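Local coordinates for transglutaminase-like enzymes, putative cysteine protease (Cytophaga hutchinsonii, PDB 3ISR), which probably cleaves peptide or related amide bonds with a cysteine nucleophile, as a transglutaminase-like hydrolase, at the interface of chains A and B. Numbering follows the deposited sequence. Chains: chain A/B, Transglutaminase-like enzymes, putative cysteine protease.

Contact 1: the interface of chains A and B. Residues chain A 106-109, 111, 114; chain B 29, 31, 58, 60, 71.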
ATOM      1  N   VAL A 106      18.427 -25.363   1.697  1.00 14.41           N
ATOM      2  CA  VAL A 106      19.072 -24.047   1.587  1.00 14.30           C
ATOM      3  C   VAL A 106      20.575 -24.147   1.870  1.00 14.47           C
ATOM      4  O   VAL A 106      21.363 -23.465   1.219  1.00 14.16           O
ATOM      5  CB  VAL A 106      18.381 -22.995   2.499  1.00 14.55           C
ATOM      6  CG1 VAL A 106      19.183 -21.695   2.563  1.00 14.71           C
ATOM      7  CG2 VAL A 106      16.949 -22.717   2.004  1.00 15.39           C
ATOM      8  N   VAL A 107      20.975 -25.017   2.816  1.00 14.36           N
ATOM      9  CA  VAL A 107      22.410 -25.260   3.071  1.00 14.76           C
ATOM     10  C   VAL A 107      23.164 -25.876   1.877  1.00 15.57           C
ATOM     11  O   VAL A 107      24.381 -25.705   1.757  1.00 16.13           O
ATOM     12  CB  VAL A 107      22.683 -26.133   4.361  1.00 14.76           C
ATOM     13  CG1 VAL A 107      22.274 -25.393   5.612  1.00 12.91           C
ATOM     14  CG2 VAL A 107      21.989 -27.499   4.285  1.00 14.59           C
ATOM     15  N   ASP A 108      22.464 -26.597   1.006  1.00 15.71           N
ATOM     16  CA  ASP A 108      23.135 -27.246  -0.121  1.00 16.51           C
ATOM     17  C   ASP A 108      23.133 -26.445  -1.424  1.00 16.43           C
ATOM     18  O   ASP A 108      23.860 -26.788  -2.357  1.00 16.72           O
ATOM     19  CB  ASP A 108      22.564 -28.635  -0.360  1.00 17.10           C
ATOM     20  CG  ASP A 108      23.043 -29.646   0.671  1.00 19.02           C
ATOM     21  OD1 ASP A 108      24.168 -29.495   1.205  1.00 21.32           O
ATOM     22  OD2 ASP A 108      22.293 -30.603   0.940  1.00 22.62           O
ATOM     23  N   LEU A 109      22.325 -25.387  -1.483  1.00 16.00           N
ATOM     24  CA  LEU A 109      22.245 -24.551  -2.676  1.00 15.16           C
ATOM     25  C   LEU A 109      23.543 -23.795  -2.942  1.00 15.45           C
ATOM     26  O   LEU A 109      24.141 -23.232  -2.021  1.00 15.08           O
ATOM     27  CB  LEU A 109      21.096 -23.537  -2.554  1.00 14.97           C
ATOM     28  CG  LEU A 109      19.648 -24.024  -2.593  1.00 14.97           C
ATOM     29  CD1 LEU A 109      18.663 -22.881  -2.279  1.00 12.94           C
ATOM     30  CD2 LEU A 109      19.358 -24.623  -3.977  1.00 14.26           C
ATOM     31  N   GLY A 111      25.903 -20.760  -4.002  1.00 14.83           N
ATOM     32  CA  GLY A 111      25.839 -19.345  -3.657  1.00 14.65           C
ATOM     33  C   GLY A 111      25.126 -18.489  -4.684  1.00 14.99           C
ATOM     34  O   GLY A 111      24.467 -17.524  -4.313  1.00 15.52           O
ATOM     35  N   ILE A 114      21.130 -18.709  -4.289  1.00 14.25           N
ATOM     36  CA  ILE A 114      20.569 -18.113  -3.063  1.00 14.85           C
ATOM     37  C   ILE A 114      19.860 -16.758  -3.251  1.00 14.38           C
ATOM     38  O   ILE A 114      18.792 -16.535  -2.664  1.00 14.73           O
ATOM     39  CB  ILE A 114      21.679 -17.982  -1.966  1.00 14.10           C
ATOM     40  CG1 ILE A 114      22.198 -19.360  -1.551  1.00 16.66           C
ATOM     41  CG2 ILE A 114      21.187 -17.151  -0.791  1.00 14.71           C
ATOM     42  CD1 ILE A 114      21.151 -20.223  -0.815  1.00 18.07           C
TER
ATOM     43  N   THR B  29      17.303 -23.161   8.960  1.00 18.23           N
ATOM     44  CA  THR B  29      18.571 -22.773   8.347  1.00 17.94           C
ATOM     45  C   THR B  29      18.771 -21.267   8.485  1.00 17.72           C
ATOM     46  O   THR B  29      17.829 -20.490   8.282  1.00 17.79           O
ATOM     47  CB  THR B  29      18.629 -23.202   6.861  1.00 18.55           C
ATOM     48  OG1 THR B  29      18.653 -24.627   6.801  1.00 18.70           O
ATOM     49  CG2 THR B  29      19.888 -22.663   6.161  1.00 17.90           C
ATOM     50  N   ILE B  31      21.255 -17.910   7.431  1.00 16.48           N
ATOM     51  CA  ILE B  31      22.330 -17.330   6.654  1.00 16.26           C
ATOM     52  C   ILE B  31      22.626 -16.017   7.329  1.00 16.78           C
ATOM     53  O   ILE B  31      21.763 -15.123   7.375  1.00 17.30           O
ATOM     54  CB  ILE B  31      21.946 -17.049   5.193  1.00 16.29           C
ATOM     55  CG1 ILE B  31      21.435 -18.326   4.520  1.00 15.97           C
ATOM     56  CG2 ILE B  31      23.171 -16.482   4.427  1.00 15.07           C
ATOM     57  CD1 ILE B  31      20.950 -18.093   3.073  1.00 15.60           C
ATOM     58  N   GLU B  58      29.366 -22.930   7.070  1.00 18.23           N
ATOM     59  CA  GLU B  58      30.020 -22.707   5.777  1.00 18.26           C
ATOM     60  C   GLU B  58      29.928 -21.238   5.371  1.00 18.15           C
ATOM     61  O   GLU B  58      28.860 -20.627   5.475  1.00 16.91           O
ATOM     62  CB  GLU B  58      29.375 -23.583   4.685  1.00 18.42           C
ATOM     63  CG  GLU B  58      30.092 -23.522   3.316  1.00 20.80           C
ATOM     64  CD  GLU B  58      29.188 -23.833   2.112  1.00 23.40           C
ATOM     65  OE1 GLU B  58      28.002 -24.191   2.290  1.00 24.91           O
ATOM     66  OE2 GLU B  58      29.668 -23.715   0.971  1.00 24.37           O
ATOM     67  N   PHE B  60      30.121 -18.446   2.318  1.00 18.51           N
ATOM     68  CA  PHE B  60      29.989 -18.290   0.859  1.00 17.92           C
ATOM     69  C   PHE B  60      29.737 -16.825   0.502  1.00 17.85           C
ATOM     70  O   PHE B  60      29.433 -16.006   1.372  1.00 17.76           O
ATOM     71  CB  PHE B  60      28.868 -19.182   0.305  1.00 17.57           C
ATOM     72  CG  PHE B  60      27.465 -18.710   0.665  1.00 18.17           C
ATOM     73  CD1 PHE B  60      26.884 -19.059   1.887  1.00 18.19           C
ATOM     74  CD2 PHE B  60      26.731 -17.927  -0.228  1.00 18.23           C
ATOM     75  CE1 PHE B  60      25.595 -18.635   2.217  1.00 18.53           C
ATOM     76  CE2 PHE B  60      25.446 -17.490   0.091  1.00 18.20           C
ATOM     77  CZ  PHE B  60      24.873 -17.846   1.309  1.00 18.34           C
ATOM     78  N   ARG B  71      26.504 -19.913   6.703  1.00 15.98           N
ATOM     79  CA  ARG B  71      25.252 -20.614   6.916  1.00 16.10           C
ATOM     80  C   ARG B  71      25.410 -21.892   7.716  1.00 16.16           C
ATOM     81  O   ARG B  71      26.439 -22.574   7.635  1.00 15.70           O
ATOM     82  CB  ARG B  71      24.530 -20.890   5.596  1.00 15.70           C
ATOM     83  CG  ARG B  71      25.361 -21.615   4.582  1.00 16.66           C
ATOM     84  CD  ARG B  71      24.541 -21.960   3.326  1.00 16.00           C
ATOM     85  NE  ARG B  71      25.445 -22.380   2.267  1.00 18.02           N
ATOM     86  CZ  ARG B  71      25.095 -22.555   0.997  1.00 19.72           C
ATOM     87  NH1 ARG B  71      26.005 -22.936   0.116  1.00 18.91           N
ATOM     88  NH2 ARG B  71      23.834 -22.354   0.614  1.00 18.61           N
TER
HETATM   89  O   HOH W   1      18.956 -26.219   4.693  1.00 12.21           O
HETATM   90  O   HOH W   2      26.328 -25.129   3.804  1.00 13.81           O
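A two-fold, side-chain-to-backbone interface between identical subunits joins B:Arg71 to the loop of chain A around A:Leu109, and it may help hold the pair together, although the crystal alone does not prove a biological dimer. The carbonyl oxygen O of A:Leu109 takes two hydrogen bonds end-on from B:Arg71, one from NH1 at 2.9 Å. The other comes from NH2 of B:Arg71, 2.8 Å from O of A:Leu109 and on a lone pair, whereas NH1 is tilted 23° from the carbonyl plane. The carbonyl O of A:Val107 stands 3.3 Å from CZ of B:Arg71, over the centre of one guanidinium face; CG of B:Phe60 lies above the opposite face, offset toward the rim. OE1 of B:Glu58 forms a salt bridge to NE of B:Arg71 at 3.1 Å, at the NE side of the guanidinium's edge, which would limit its rotation. In B:Thr29, OG1 sits beside the backbone N (chi1 -67°) and shares water 1 with the backbone N of A:Val107; CG2, anti to N, packs 3.7 Å from CG1 of A:Val107. A:Ile114 and B:Ile31 meet tip to tip, CG2 to CD1, at 4.0 Å. Chain B presents strands 28-32, 58-60 and 69-74 to a chain A loop leading into 3-10 helix 114-117.

Contact 2: the interface of chains A and B. Residues chain A 247, 250-251; chain B 118-119, 247.
B:Arg247 and A:Ala250, with 60 and 53 Å² of surface hidden respectively, form the centre of this mixed polar and apolar patch of the two-fold interface, and A:Asp251 supplies the charge that the arginine meets. The side chains of B:Arg247 and A:Asp251 meet head-on at their tips, making a salt bridge of 3.0 Å between NH2 of the guanidinium and the carboxylate oxygen OD1. Their planes are turned 53° apart and no N-H of NH2 is aimed at OD1, which makes this an electrostatic pairing without a hydrogen bond. A bend at chi3 of B:Arg247 (66°) swings the guanidinium out of line with its aliphatic stem. Its other terminal nitrogen, NH1, donates to the carbonyl O of B:Pro119 at 2.8 Å, but the bond is strongly bent (117° at H) and tilted from the carbonyl plane, a loose tether to its own chain. The methyl CB of A:Ala250 lies at the guanidinium edge, in plane, and 3.6 Å from that same O of B:Pro119. On the other flank, the carbonyl O of A:Ala250 stands over one face of the B:Phe118 ring, toward its rim. A:Arg247 and B:Arg247 run antiparallel alongside each other, a proximity of like charges that A:Asp251 may ease. The backbone N of A:Arg247 donates to OD2 of A:Asp251 at 3.0 Å, using the anti lone pair of that oxygen.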
ATOM      1  N   ARG A 247      16.226 -11.109 -11.316  1.00 14.44           N
ATOM      2  CA  ARG A 247      15.394 -11.284 -10.123  1.00 14.60           C
ATOM      3  C   ARG A 247      13.942 -10.913 -10.454  1.00 14.40           C
ATOM      4  O   ARG A 247      13.001 -11.549  -9.961  1.00 14.02           O
ATOM      5  CB  ARG A 247      15.952 -10.456  -8.961  1.00 14.66           C
ATOM      6  CG  ARG A 247      17.359 -10.915  -8.560  1.00 16.87           C
ATOM      7  CD  ARG A 247      18.013 -10.044  -7.470  1.00 20.90           C
ATOM      8  NE  ARG A 247      17.199  -9.964  -6.260  1.00 25.97           N
ATOM      9  CZ  ARG A 247      17.542  -9.310  -5.142  1.00 30.00           C
ATOM     10  NH1 ARG A 247      16.701  -9.301  -4.108  1.00 28.00           N
ATOM     11  NH2 ARG A 247      18.704  -8.645  -5.059  1.00 28.60           N
ATOM     12  N   ALA A 250      13.029  -5.352 -13.052  1.00 13.58           N
ATOM     13  CA  ALA A 250      13.996  -4.269 -12.805  1.00 14.47           C
ATOM     14  C   ALA A 250      15.363  -4.622 -13.406  1.00 14.93           C
ATOM     15  O   ALA A 250      16.150  -3.734 -13.747  1.00 15.06           O
ATOM     16  CB  ALA A 250      14.133  -3.983 -11.276  1.00 14.84           C
ATOM     17  N   ASP A 251      15.625  -5.917 -13.557  1.00 15.50           N
ATOM     18  CA  ASP A 251      16.886  -6.413 -14.117  1.00 16.46           C
ATOM     19  C   ASP A 251      16.799  -6.710 -15.621  1.00 16.65           C
ATOM     20  O   ASP A 251      17.771  -7.185 -16.214  1.00 17.43           O
ATOM     21  CB  ASP A 251      17.306  -7.709 -13.424  1.00 16.35           C
ATOM     22  CG  ASP A 251      17.764  -7.499 -12.001  1.00 19.32           C
ATOM     23  OD1 ASP A 251      18.236  -6.389 -11.671  1.00 22.58           O
ATOM     24  OD2 ASP A 251      17.669  -8.464 -11.209  1.00 19.83           O
TER
ATOM     25  N   PHE B 118      18.460   1.126 -10.414  1.00 13.47           N
ATOM     26  CA  PHE B 118      17.133   0.509 -10.537  1.00 13.66           C
ATOM     27  C   PHE B 118      16.437   0.269  -9.210  1.00 13.96           C
ATOM     28  O   PHE B 118      17.102   0.135  -8.178  1.00 13.77           O
ATOM     29  CB  PHE B 118      17.216  -0.770 -11.377  1.00 14.25           C
ATOM     30  CG  PHE B 118      17.580  -0.477 -12.802  1.00 16.28           C
ATOM     31  CD1 PHE B 118      16.628   0.009 -13.682  1.00 19.28           C
ATOM     32  CD2 PHE B 118      18.895  -0.590 -13.225  1.00 17.76           C
ATOM     33  CE1 PHE B 118      16.973   0.330 -15.023  1.00 21.88           C
ATOM     34  CE2 PHE B 118      19.260  -0.280 -14.537  1.00 16.39           C
ATOM     35  CZ  PHE B 118      18.308   0.180 -15.436  1.00 18.25           C
ATOM     36  N   PRO B 119      15.094   0.270  -9.222  1.00 14.30           N
ATOM     37  CA  PRO B 119      14.365   0.025  -7.968  1.00 14.06           C
ATOM     38  C   PRO B 119      14.684  -1.365  -7.436  1.00 14.28           C
ATOM     39  O   PRO B 119      14.988  -2.287  -8.229  1.00 14.65           O
ATOM     40  CB  PRO B 119      12.891   0.083  -8.382  1.00 13.84           C
ATOM     41  CG  PRO B 119      12.853   0.603  -9.812  1.00 14.95           C
ATOM     42  CD  PRO B 119      14.211   0.454 -10.397  1.00 13.56           C
ATOM     43  N   ARG B 247      22.080  -3.908  -3.139  1.00  9.35           N
ATOM     44  CA  ARG B 247      21.015  -3.040  -3.615  1.00 10.02           C
ATOM     45  C   ARG B 247      20.182  -2.499  -2.454  1.00  9.73           C
ATOM     46  O   ARG B 247      19.794  -1.333  -2.457  1.00 10.43           O
ATOM     47  CB  ARG B 247      20.152  -3.796  -4.633  1.00 10.38           C
ATOM     48  CG  ARG B 247      20.915  -4.174  -5.872  1.00 12.04           C
ATOM     49  CD  ARG B 247      20.099  -5.058  -6.834  1.00 18.12           C
ATOM     50  NE  ARG B 247      18.957  -4.319  -7.385  1.00 21.07           N
ATOM     51  CZ  ARG B 247      18.081  -4.806  -8.264  1.00 21.62           C
ATOM     52  NH1 ARG B 247      17.078  -4.042  -8.669  1.00 17.49           N
ATOM     53  NH2 ARG B 247      18.209  -6.049  -8.732  1.00 21.65           N
TER

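Contact 3: the interface of chains A and B. Residues chain A 119-121, 124, 126, 247; chain B 120-122, 166, 250.
Loop meets loop here: the segment of B:Ser120, B:Arg121 and B:Tyr122 packs against A:Pro119, A:Ser120, A:Arg121 and A:Gln124, and reaches A:Asp126 in 3-10 helix 125-127. At the tip of B:Arg121 a side-on, two-nitrogen salt bridge grips A:Asp126. NE of B:Arg121 donates to OD1 of A:Asp126 at 2.8 Å, nearly straight at 169°, while NH2 of B:Arg121 meets OD2 of A:Asp126 on its syn lone pair, also at 2.8 Å. The guanidinium is sandwiched, with CE1 of B:Tyr122 over the centre of one face and CG of A:Gln124 toward the rim of the other. In B:Arg121, CG anti to the backbone N (chi1 171°) lies over the centre of the B:Tyr122 ring, and a bend at chi2 (61°) folds the guanidinium against that tyrosine; the same CG touches CB of A:Pro119 at 3.7 Å. An alanine in place of B:Arg121 would probably leave the A:Asp126 carboxylate without its cationic mate and open a gap between A:Gln124 and B:Tyr122. CA of A:Arg121 lies 3.6 Å from CA of B:Arg121, and water 3 bridges their carbonyl oxygens. Beside the salt bridge, water 4 sits 2.7 Å from OD2 of A:Asp126 and 3.0 Å from the hydroxyl OG of B:Ser166.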
ATOM      1  N   PRO A 119      13.104 -11.503  -1.626  1.00 14.59           N
ATOM      2  CA  PRO A 119      12.146 -10.578  -2.238  1.00 14.48           C
ATOM      3  C   PRO A 119      12.874  -9.611  -3.165  1.00 14.13           C
ATOM      4  O   PRO A 119      14.049  -9.284  -2.931  1.00 13.66           O
ATOM      5  CB  PRO A 119      11.577  -9.800  -1.038  1.00 14.85           C
ATOM      6  CG  PRO A 119      11.972 -10.553   0.193  1.00 15.83           C
ATOM      7  CD  PRO A 119      13.224 -11.318  -0.160  1.00 14.99           C
ATOM      8  N   SER A 120      12.186  -9.154  -4.204  1.00 13.27           N
ATOM      9  CA  SER A 120      12.744  -8.130  -5.082  1.00 13.96           C
ATOM     10  C   SER A 120      11.697  -7.030  -5.292  1.00 13.27           C
ATOM     11  O   SER A 120      10.594  -7.112  -4.737  1.00 13.33           O
ATOM     12  CB  SER A 120      13.184  -8.766  -6.401  1.00 14.26           C
ATOM     13  OG  SER A 120      12.083  -9.378  -7.053  1.00 14.13           O
ATOM     14  N   ARG A 121      12.024  -6.011  -6.088  1.00 12.59           N
ATOM     15  CA  ARG A 121      11.132  -4.850  -6.239  1.00 12.44           C
ATOM     16  C   ARG A 121       9.672  -5.252  -6.540  1.00 12.89           C
ATOM     17  O   ARG A 121       8.733  -4.768  -5.898  1.00 13.21           O
ATOM     18  CB  ARG A 121      11.655  -3.931  -7.352  1.00 12.19           C
ATOM     19  CG  ARG A 121      10.636  -2.880  -7.824  1.00 10.98           C
ATOM     20  CD  ARG A 121      10.210  -1.832  -6.738  1.00 12.38           C
ATOM     21  NE  ARG A 121       9.200  -0.928  -7.318  1.00 12.90           N
ATOM     22  CZ  ARG A 121       7.877  -1.133  -7.305  1.00 15.30           C
ATOM     23  NH1 ARG A 121       7.355  -2.213  -6.711  1.00 13.69           N
ATOM     24  NH2 ARG A 121       7.062  -0.261  -7.904  1.00 14.81           N
ATOM     25  N   GLN A 124       7.311  -9.189  -3.770  1.00 14.47           N
ATOM     26  CA  GLN A 124       7.389  -9.004  -2.312  1.00 14.08           C
ATOM     27  C   GLN A 124       6.992 -10.306  -1.629  1.00 13.79           C
ATOM     28  O   GLN A 124       5.985 -10.391  -0.928  1.00 12.70           O
ATOM     29  CB  GLN A 124       6.482  -7.834  -1.872  1.00 14.50           C
ATOM     30  CG  GLN A 124       6.716  -6.525  -2.676  1.00 13.24           C
ATOM     31  CD  GLN A 124       5.738  -6.341  -3.832  1.00 14.09           C
ATOM     32  OE1 GLN A 124       5.405  -7.291  -4.550  1.00 12.91           O
ATOM     33  NE2 GLN A 124       5.283  -5.106  -4.019  1.00 12.99           N
ATOM     34  N   ASP A 126       8.228 -11.703   0.837  1.00 14.78           N
ATOM     35  CA  ASP A 126       8.195 -11.568   2.290  1.00 15.13           C
ATOM     36  C   ASP A 126       6.807 -11.175   2.812  1.00 16.04           C
ATOM     37  O   ASP A 126       6.518 -11.380   3.981  1.00 17.34           O
ATOM     38  CB  ASP A 126       9.260 -10.556   2.784  1.00 14.79           C
ATOM     39  CG  ASP A 126       9.094  -9.160   2.160  1.00 15.41           C
ATOM     40  OD1 ASP A 126       8.895  -9.044   0.917  1.00 16.24           O
ATOM     41  OD2 ASP A 126       9.155  -8.175   2.921  1.00 16.42           O
ATOM     42  N   ARG A 247      16.226 -11.109 -11.316  1.00 14.44           N
ATOM     43  CA  ARG A 247      15.394 -11.284 -10.123  1.00 14.60           C
ATOM     44  C   ARG A 247      13.942 -10.913 -10.454  1.00 14.40           C
ATOM     45  O   ARG A 247      13.001 -11.549  -9.961  1.00 14.02           O
ATOM     46  CB  ARG A 247      15.952 -10.456  -8.961  1.00 14.66           C
ATOM     47  CG  ARG A 247      17.359 -10.915  -8.560  1.00 16.87           C
ATOM     48  CD  ARG A 247      18.013 -10.044  -7.470  1.00 20.90           C
ATOM     49  NE  ARG A 247      17.199  -9.964  -6.260  1.00 25.97           N
ATOM     50  CZ  ARG A 247      17.542  -9.310  -5.142  1.00 30.00           C
ATOM     51  NH1 ARG A 247      16.701  -9.301  -4.108  1.00 28.00           N
ATOM     52  NH2 ARG A 247      18.704  -8.645  -5.059  1.00 28.60           N
TER
ATOM     53  N   SER B 120      14.589  -1.533  -6.120  1.00 14.39           N
ATOM     54  CA  SER B 120      14.774  -2.825  -5.491  1.00 13.95           C
ATOM     55  C   SER B 120      13.637  -3.061  -4.482  1.00 14.22           C
ATOM     56  O   SER B 120      12.773  -2.202  -4.339  1.00 13.50           O
ATOM     57  CB  SER B 120      16.137  -2.854  -4.799  1.00 14.76           C
ATOM     58  OG  SER B 120      16.233  -1.817  -3.851  1.00 15.28           O
ATOM     59  N   ARG B 121      13.617  -4.216  -3.805  1.00 13.42           N
ATOM     60  CA  ARG B 121      12.506  -4.533  -2.886  1.00 13.89           C
ATOM     61  C   ARG B 121      12.116  -3.393  -1.927  1.00 13.65           C
ATOM     62  O   ARG B 121      10.935  -3.029  -1.817  1.00 14.02           O
ATOM     63  CB  ARG B 121      12.809  -5.809  -2.080  1.00 13.52           C
ATOM     64  CG  ARG B 121      11.808  -6.100  -0.921  1.00 13.36           C
ATOM     65  CD  ARG B 121      10.323  -6.319  -1.366  1.00 11.81           C
ATOM     66  NE  ARG B 121       9.542  -6.506  -0.143  1.00 10.87           N
ATOM     67  CZ  ARG B 121       8.971  -5.531   0.563  1.00 11.59           C
ATOM     68  NH1 ARG B 121       9.027  -4.261   0.156  1.00 11.96           N
ATOM     69  NH2 ARG B 121       8.338  -5.826   1.697  1.00 11.56           N
ATOM     70  N   TYR B 122      13.099  -2.848  -1.214  1.00 13.74           N
ATOM     71  CA  TYR B 122      12.832  -1.832  -0.193  1.00 12.97           C
ATOM     72  C   TYR B 122      13.066  -0.405  -0.667  1.00 13.67           C
ATOM     73  O   TYR B 122      12.987   0.524   0.123  1.00 12.61           O
ATOM     74  CB  TYR B 122      13.707  -2.117   1.038  1.00 12.89           C
ATOM     75  CG  TYR B 122      13.449  -3.502   1.571  1.00 13.05           C
ATOM     76  CD1 TYR B 122      12.247  -3.804   2.221  1.00 12.75           C
ATOM     77  CD2 TYR B 122      14.382  -4.526   1.382  1.00 11.43           C
ATOM     78  CE1 TYR B 122      11.993  -5.109   2.685  1.00 13.07           C
ATOM     79  CE2 TYR B 122      14.151  -5.816   1.848  1.00 13.20           C
ATOM     80  CZ  TYR B 122      12.956  -6.098   2.489  1.00 14.05           C
ATOM     81  OH  TYR B 122      12.750  -7.368   2.955  1.00 17.58           O
ATOM     82  N   SER B 166      10.921  -5.782   9.215  1.00 17.56           N
ATOM     83  CA  SER B 166      11.711  -6.147   8.040  1.00 18.23           C
ATOM     84  C   SER B 166      10.954  -5.903   6.725  1.00 17.63           C
ATOM     85  O   SER B 166      11.565  -5.825   5.658  1.00 18.21           O
ATOM     86  CB  SER B 166      12.194  -7.594   8.136  1.00 18.24           C
ATOM     87  OG  SER B 166      11.099  -8.482   8.005  1.00 20.78           O
ATOM     88  N   ALA B 250      17.718  -6.697   1.347  1.00 10.24           N
ATOM     89  CA  ALA B 250      17.478  -8.064   0.872  1.00 11.96           C
ATOM     90  C   ALA B 250      18.817  -8.745   0.561  1.00 13.32           C
ATOM     91  O   ALA B 250      18.928  -9.983   0.604  1.00 13.81           O
ATOM     92  CB  ALA B 250      16.580  -8.060  -0.388  1.00 10.93           C
TER
HETATM   93  O   HOH W   3       8.804  -3.485  -3.428  1.00 13.49           O
HETATM   94  O   HOH W   4      10.771  -8.752   5.046  1.00 34.02           O

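Contacts 2 and 3 are neighbours, about 9 Å apart between the centres of their C-alpha atoms, and they share A:Arg247; contact 1 lies about 23 Å from contact 2 and 19 Å from contact 3. A:Arg121 and B:Arg121 approach each other in contact 3, which suggests that it lies near the two-fold axis; contact 1, farther out, has its own twin with the chains exchanged. The loop at residues 118-122 and 3-10 helix 249-251 serve contacts 2 and 3 from opposite chains, as with A:Pro119 and B:Pro119, A:Ala250 and B:Ala250. Recurring arginine-centred pairings would favour one defined subunit orientation.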